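Local structure of homoprotocatechuate 2,3-dioxygenase (4Z6M) at residues A[154-160]-A[200-206]; A[210-214]-A[304-309]. The protein uses a mononuclear iron(II) centre and molecular oxygen for extradiol cleavage of the aromatic ring of homoprotocatechuate, beside its two hydroxyl groups. The protein carries 1 engineered substitution. One frame throughout, in Å; residues are numbered along the deposited sequence.

Interaction 1: residues A[154-160]-A[200-206]. Engineered in segment 200-206: Q200 (natural residue His). With FE2 (Fe (II) ion), chain E.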
loop_
_atom_site.group_PDB
_atom_site.type_symbol
_atom_site.label_atom_id
_atom_site.label_comp_id
_atom_site.label_asym_id
_atom_site.label_seq_id
_atom_site.Cartn_x
_atom_site.Cartn_y
_atom_site.Cartn_z
ATOM N N ASP A 154 -13.638 -15.693 -2.112
ATOM C CA ASP A 154 -12.522 -16.613 -1.874
ATOM C C ASP A 154 -12.874 -17.989 -1.316
ATOM O O ASP A 154 -12.366 -18.999 -1.839
ATOM C CB ASP A 154 -11.453 -15.998 -0.999
ATOM C CG ASP A 154 -10.178 -16.839 -1.022
ATOM O OD1 ASP A 154 -9.438 -16.787 -2.031
ATOM O OD2 ASP A 154 -9.965 -17.610 -0.068
ATOM N N HIS A 155 -13.710 -18.069 -0.281
ATOM C CA HIS A 155 -13.990 -19.357 0.313
ATOM C C HIS A 155 -15.183 -19.320 1.253
ATOM O O HIS A 155 -15.681 -18.255 1.628
ATOM C CB HIS A 155 -12.755 -19.890 1.089
ATOM C CG HIS A 155 -12.331 -19.069 2.280
ATOM N ND1 HIS A 155 -11.370 -18.086 2.202
ATOM C CD2 HIS A 155 -12.661 -19.156 3.592
ATOM C CE1 HIS A 155 -11.149 -17.593 3.411
ATOM N NE2 HIS A 155 -11.921 -18.230 4.273
ATOM N N PHE A 156 -15.613 -20.515 1.645
ATOM C CA PHE A 156 -16.530 -20.734 2.740
ATOM C C PHE A 156 -15.793 -21.368 3.901
ATOM O O PHE A 156 -14.725 -21.962 3.730
ATOM C CB PHE A 156 -17.650 -21.706 2.322
ATOM C CG PHE A 156 -18.310 -21.370 1.000
ATOM C CD1 PHE A 156 -18.876 -20.114 0.766
ATOM C CD2 PHE A 156 -18.373 -22.324 -0.007
ATOM C CE1 PHE A 156 -19.512 -19.848 -0.429
ATOM C CE2 PHE A 156 -19.005 -22.051 -1.204
ATOM C CZ PHE A 156 -19.557 -20.817 -1.407
ATOM N N ASN A 157 -16.396 -21.303 5.085
ATOM C CA ASN A 157 -15.876 -22.030 6.238
ATOM C C ASN A 157 -17.067 -22.587 7.024
ATOM O O ASN A 157 -17.986 -21.841 7.347
ATOM C CB ASN A 157 -14.997 -21.115 7.097
ATOM C CG ASN A 157 -14.299 -21.856 8.221
ATOM O OD1 ASN A 157 -14.938 -22.482 9.061
ATOM N ND2 ASN A 157 -12.961 -21.787 8.236
ATOM N N GLN A 158 -17.041 -23.899 7.258
ATOM C CA GLN A 158 -18.139 -24.681 7.851
ATOM C C GLN A 158 -17.770 -25.148 9.249
ATOM O O GLN A 158 -16.662 -25.640 9.461
ATOM C CB GLN A 158 -18.360 -25.904 6.985
ATOM C CG GLN A 158 -18.672 -25.594 5.535
ATOM C CD GLN A 158 -18.699 -26.814 4.659
ATOM O OE1 GLN A 158 -18.140 -26.843 3.574
ATOM N NE2 GLN A 158 -19.356 -27.849 5.138
ATOM N N VAL A 159 -18.696 -25.044 10.190
ATOM C CA VAL A 159 -18.509 -25.640 11.505
ATOM C C VAL A 159 -19.147 -27.032 11.521
ATOM O O VAL A 159 -20.326 -27.194 11.195
ATOM C CB VAL A 159 -19.134 -24.785 12.629
ATOM C CG1 VAL A 159 -18.745 -25.351 13.983
ATOM C CG2 VAL A 159 -18.766 -23.312 12.542
ATOM N N THR A 160 -18.358 -28.022 11.929
ATOM C CA THR A 160 -18.783 -29.414 11.907
ATOM C C THR A 160 -18.131 -30.122 13.113
ATOM O O THR A 160 -17.009 -29.797 13.486
ATOM C CB THR A 160 -18.439 -30.090 10.544
ATOM O OG1 THR A 160 -19.186 -31.298 10.386
ATOM C CG2 THR A 160 -16.967 -30.400 10.402
ATOM N N GLN A 200 -7.766 -22.342 0.087
ATOM C CA GLN A 200 -9.040 -22.902 0.435
ATOM C C GLN A 200 -10.149 -22.476 -0.537
ATOM O O GLN A 200 -10.182 -21.354 -1.033
ATOM C CB GLN A 200 -9.401 -22.514 1.870
ATOM C CG GLN A 200 -9.284 -21.016 2.088
ATOM C CD GLN A 200 -9.452 -20.618 3.516
ATOM O OE1 GLN A 200 -10.321 -21.146 4.219
ATOM N NE2 GLN A 200 -8.631 -19.676 3.977
ATOM N N ASP A 201 -11.065 -23.421 -0.760
ATOM C CA ASP A 201 -12.412 -23.137 -1.250
ATOM C C ASP A 201 -13.471 -23.380 -0.199
ATOM O O ASP A 201 -14.481 -22.669 -0.151
ATOM C CB ASP A 201 -12.740 -23.954 -2.502
ATOM C CG ASP A 201 -12.064 -23.390 -3.731
ATOM O OD1 ASP A 201 -12.529 -22.291 -4.200
ATOM O OD2 ASP A 201 -11.079 -24.020 -4.217
ATOM N N THR A 202 -13.230 -24.387 0.647
ATOM C CA THR A 202 -13.983 -24.506 1.869
ATOM C C THR A 202 -13.033 -24.969 2.954
ATOM O O THR A 202 -11.866 -25.270 2.697
ATOM C CB THR A 202 -15.259 -25.371 1.732
ATOM O OG1 THR A 202 -16.118 -25.064 2.838
ATOM C CG2 THR A 202 -14.936 -26.855 1.654
ATOM N N ALA A 203 -13.516 -24.913 4.174
ATOM C CA ALA A 203 -12.685 -25.199 5.330
ATOM C C ALA A 203 -13.618 -25.709 6.410
ATOM O O ALA A 203 -14.807 -25.399 6.411
ATOM C CB ALA A 203 -11.927 -23.958 5.785
ATOM N N LEU A 204 -13.053 -26.476 7.333
ATOM C CA LEU A 204 -13.812 -27.067 8.432
ATOM C C LEU A 204 -13.228 -26.553 9.743
ATOM O O LEU A 204 -12.011 -26.620 9.982
ATOM C CB LEU A 204 -13.730 -28.584 8.401
ATOM C CG LEU A 204 -14.218 -29.297 7.144
ATOM C CD1 LEU A 204 -14.018 -30.797 7.296
ATOM C CD2 LEU A 204 -15.666 -28.931 6.830
ATOM N N THR A 205 -14.109 -26.029 10.570
ATOM C CA THR A 205 -13.825 -25.581 11.926
ATOM C C THR A 205 -14.569 -26.508 12.875
ATOM O O THR A 205 -15.786 -26.680 12.765
ATOM C CB THR A 205 -14.296 -24.132 12.154
ATOM O OG1 THR A 205 -13.599 -23.263 11.229
ATOM C CG2 THR A 205 -14.013 -23.690 13.565
ATOM N N GLY A 206 -13.835 -27.128 13.795
ATOM C CA GLY A 206 -14.483 -28.012 14.742
ATOM C C GLY A 206 -15.437 -27.275 15.655
ATOM O O GLY A 206 -15.094 -26.237 16.244
HETATM FE FE FE2 E . -11.558 -18.093 6.456
HETATM O O HOH W 1 -7.914 -19.348 -0.495
HETATM O O HOH W 2 -11.289 -20.235 6.448
HETATM O O HOH W 3 -10.737 -24.159 9.073
HETATM O O HOH W 4 -9.464 -17.684 6.134
HETATM O O HOH W 5 -10.950 -18.167 8.579
#

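Interaction 2: residues A[210-214]-A[304-309]. With FE2 (Fe (II) ion), chain E.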
loop_
_atom_site.group_PDB
_atom_site.type_symbol
_atom_site.label_atom_id
_atom_site.label_comp_id
_atom_site.label_asym_id
_atom_site.label_seq_id
_atom_site.Cartn_x
_atom_site.Cartn_y
_atom_site.Cartn_z
ATOM N N PRO A 210 -24.351 -28.944 11.732
ATOM C CA PRO A 210 -23.828 -27.989 10.757
ATOM C C PRO A 210 -24.171 -26.525 11.071
ATOM O O PRO A 210 -25.334 -26.186 11.326
ATOM C CB PRO A 210 -24.496 -28.434 9.466
ATOM C CG PRO A 210 -25.833 -29.018 9.900
ATOM C CD PRO A 210 -25.447 -29.763 11.162
ATOM N N ARG A 211 -23.169 -25.651 11.004
ATOM C CA ARG A 211 -23.376 -24.222 10.993
ATOM C C ARG A 211 -22.380 -23.633 10.003
ATOM O O ARG A 211 -21.325 -24.224 9.752
ATOM C CB ARG A 211 -23.188 -23.604 12.370
ATOM C CG ARG A 211 -24.299 -23.921 13.367
ATOM C CD ARG A 211 -24.070 -23.225 14.693
ATOM N NE ARG A 211 -22.918 -23.837 15.316
ATOM C CZ ARG A 211 -22.135 -23.278 16.223
ATOM N NH1 ARG A 211 -22.386 -22.065 16.691
ATOM N NH2 ARG A 211 -21.088 -23.965 16.663
ATOM N N LEU A 212 -22.714 -22.469 9.455
ATOM C CA LEU A 212 -21.811 -21.765 8.566
ATOM C C LEU A 212 -20.984 -20.807 9.384
ATOM O O LEU A 212 -21.511 -19.895 10.029
ATOM C CB LEU A 212 -22.576 -21.005 7.467
ATOM C CG LEU A 212 -21.724 -20.085 6.576
ATOM C CD1 LEU A 212 -20.900 -20.944 5.658
ATOM C CD2 LEU A 212 -22.597 -19.086 5.827
ATOM N N HIS A 213 -19.662 -20.982 9.349
ATOM C CA HIS A 213 -18.806 -20.083 10.094
ATOM C C HIS A 213 -18.665 -18.722 9.405
ATOM O O HIS A 213 -18.918 -17.686 10.020
ATOM C CB HIS A 213 -17.428 -20.681 10.365
ATOM C CG HIS A 213 -16.704 -19.964 11.447
ATOM N ND1 HIS A 213 -16.090 -18.747 11.256
ATOM C CD2 HIS A 213 -16.561 -20.252 12.769
ATOM C CE1 HIS A 213 -15.602 -18.318 12.397
ATOM N NE2 HIS A 213 -15.861 -19.220 13.329
ATOM N N HIS A 214 -18.281 -18.725 8.128
ATOM C CA HIS A 214 -18.192 -17.467 7.367
ATOM C C HIS A 214 -18.157 -17.683 5.890
ATOM O O HIS A 214 -17.955 -18.808 5.415
ATOM C CB HIS A 214 -16.985 -16.627 7.802
ATOM C CG HIS A 214 -15.653 -17.312 7.707
ATOM N ND1 HIS A 214 -15.086 -17.988 8.767
ATOM C CD2 HIS A 214 -14.734 -17.341 6.720
ATOM C CE1 HIS A 214 -13.876 -18.414 8.420
ATOM N NE2 HIS A 214 -13.658 -18.060 7.172
ATOM N N TRP A 304 -15.672 -15.968 18.054
ATOM C CA TRP A 304 -15.186 -16.639 16.862
ATOM C C TRP A 304 -15.323 -18.151 16.991
ATOM O O TRP A 304 -15.604 -18.843 16.015
ATOM C CB TRP A 304 -13.722 -16.215 16.567
ATOM C CG TRP A 304 -13.334 -16.378 15.131
ATOM C CD1 TRP A 304 -13.492 -15.461 14.140
ATOM C CD2 TRP A 304 -12.799 -17.548 14.503
ATOM N NE1 TRP A 304 -13.066 -15.968 12.944
ATOM C CE2 TRP A 304 -12.637 -17.247 13.130
ATOM C CE3 TRP A 304 -12.446 -18.825 14.959
ATOM C CZ2 TRP A 304 -12.160 -18.173 12.223
ATOM C CZ3 TRP A 304 -11.984 -19.741 14.062
ATOM C CH2 TRP A 304 -11.835 -19.417 12.709
ATOM N N TYR A 305 -15.124 -18.664 18.201
ATOM C CA TYR A 305 -15.252 -20.085 18.426
ATOM C C TYR A 305 -16.664 -20.558 18.716
ATOM O O TYR A 305 -16.924 -21.745 18.578
ATOM C CB TYR A 305 -14.370 -20.512 19.596
ATOM C CG TYR A 305 -12.889 -20.411 19.312
ATOM C CD1 TYR A 305 -12.312 -21.102 18.259
ATOM C CD2 TYR A 305 -12.059 -19.624 20.112
ATOM C CE1 TYR A 305 -10.957 -21.014 17.996
ATOM C CE2 TYR A 305 -10.689 -19.540 19.872
ATOM C CZ TYR A 305 -10.142 -20.249 18.799
ATOM O OH TYR A 305 -8.781 -20.196 18.544
ATOM N N THR A 306 -17.545 -19.688 19.203
ATOM C CA THR A 306 -18.854 -20.111 19.680
ATOM C C THR A 306 -20.008 -19.794 18.732
ATOM O O THR A 306 -21.024 -20.505 18.745
ATOM C CB THR A 306 -19.155 -19.525 21.071
ATOM O OG1 THR A 306 -19.288 -18.103 21.012
ATOM C CG2 THR A 306 -18.069 -19.891 22.061
ATOM N N GLU A 307 -19.882 -18.726 17.947
ATOM C CA GLU A 307 -21.004 -18.232 17.138
ATOM C C GLU A 307 -20.827 -18.592 15.681
ATOM O O GLU A 307 -19.713 -18.506 15.153
ATOM C CB GLU A 307 -21.154 -16.727 17.267
ATOM C CG GLU A 307 -21.177 -16.246 18.690
ATOM C CD GLU A 307 -22.272 -16.921 19.497
ATOM O OE1 GLU A 307 -23.443 -16.737 19.117
ATOM O OE2 GLU A 307 -21.976 -17.628 20.488
ATOM N N ALA A 308 -21.919 -18.994 15.048
ATOM C CA ALA A 308 -21.934 -19.318 13.617
ATOM C C ALA A 308 -23.389 -19.391 13.164
ATOM O O ALA A 308 -24.293 -19.509 13.987
ATOM C CB ALA A 308 -21.200 -20.634 13.329
ATOM N N SER A 309 -23.612 -19.352 11.858
ATOM C CA SER A 309 -24.963 -19.277 11.315
ATOM C C SER A 309 -25.638 -20.641 11.181
ATOM O O SER A 309 -25.018 -21.618 10.797
ATOM C CB SER A 309 -24.947 -18.614 9.943
ATOM O OG SER A 309 -24.412 -17.294 10.004
HETATM FE FE FE2 E . -11.558 -18.093 6.456
HETATM O O HOH W 6 -24.750 -20.627 17.036
HETATM O O HOH W 7 -18.949 -22.669 17.052
HETATM O O HOH W 8 -21.748 -16.789 10.288
HETATM O O HOH W 4 -9.464 -17.684 6.134
HETATM O O HOH W 2 -11.289 -20.235 6.448
HETATM O O HOH W 5 -10.950 -18.167 8.579
#

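Interaction 1: residues A[154-160]-A[200-206]
Q200, an engineered residue in place of the natural His, lays its side chain over one face of the H155 imidazole, with CG 3.8 Å from the ring centroid in a CH-pi contact. Its amide end reaches the iron's water shell: Q200 OE1 accepts from water 2 (2.6 Å) and Q200 NE2 donates to water 4 (3.1 Å), both ligands of FE2. H155 NE2 binds the metal at 2.2 Å, while H155 ND1 donates to D154 OD2 (2.7 Å), which helps to orient the ring. Beyond this end the two strands run parallel, tied by F156 N to D201 O (3.0 Å), Q158 N to A203 O (2.8 Å), T205 N to Q158 O (2.8 Å) and T160 N to T205 O (3.0 Å). Side chains add bonds on both faces of the sheet: T205 OG1 to N157 OD1 (2.7 Å) on the iron side, and T202 OG1 to Q158 OE1 (2.8 Å) on the other, where Y126 also bonds Q158. D154 and H155 form a classic bulge against A216 of strand 211-218. With H214 and E267, H155 completes the facial triad of two histidines and one carboxylate on a sheet of the glyoxalase/dioxygenase superfamily.

Interaction 2: residues A[210-214]-A[304-309]
A short antiparallel bridge, reinforced by side-chain-to-backbone hydrogen bonds, fastens the end of helix 302-306 and the chain after it to the start of the iron-bearing strand 211-218. L212 and S309 form a hydrogen-bonded pair, with L212 N to S309 O and S309 N to L212 O both 2.8 Å; this is a single bridge, beside which A308 CB packs 3.4 Å from L212 O. R211 stretches back toward the helix: R211 NH1 donates to T306 O (2.9 Å), and the methyl of A308 lies over one face of the guanidinium. Waters 6 and 7 link the same group to A308 O and Y305 O, the second through a weak bond from R211, while R211 NE is held by the carbonyl of N208. Deeper in, the H213 ring points its edge at the indole face, its centroid 4.2 Å from that of the W304 six-membered ring and the planes at 51°. R243 and R265 make cation-pi contacts with the same indole. H213 and H214 form a classic bulge opposite N157. H213 donates from NE2 to W304 O (2.7 Å) and accepts at ND1 from H214 ND1 (2.8 Å), consistent with a neutral imidazole carrying its proton on NE2; a relay of hydrogen bonds thus connects the helix carbonyl to the metal ligand H214, whose NE2 binds FE2 at 2.2 Å.

Strands 152-160 and 211-218 are neighbours in one sheet, so interactions 1 and 2 meet directly: N157 O lies 2.7 Å from H213 N and V159 N 2.8 Å from R211 O, probable hydrogen bonds. Each contributes one histidine to FE2, and waters 2, 4 and 5 border both. Interaction 1 is buried in the middle of the sheet and rests on regular parallel strand pairing. Interaction 2 joins the sheet to a helix end and runs from the buried metal side to exposed T306 and E307; its single bridge is supplemented by an arginine, an imidazole and bridging waters. The metal histidines differ in second-shell partner: a carboxylate for H155, an imidazole for H214.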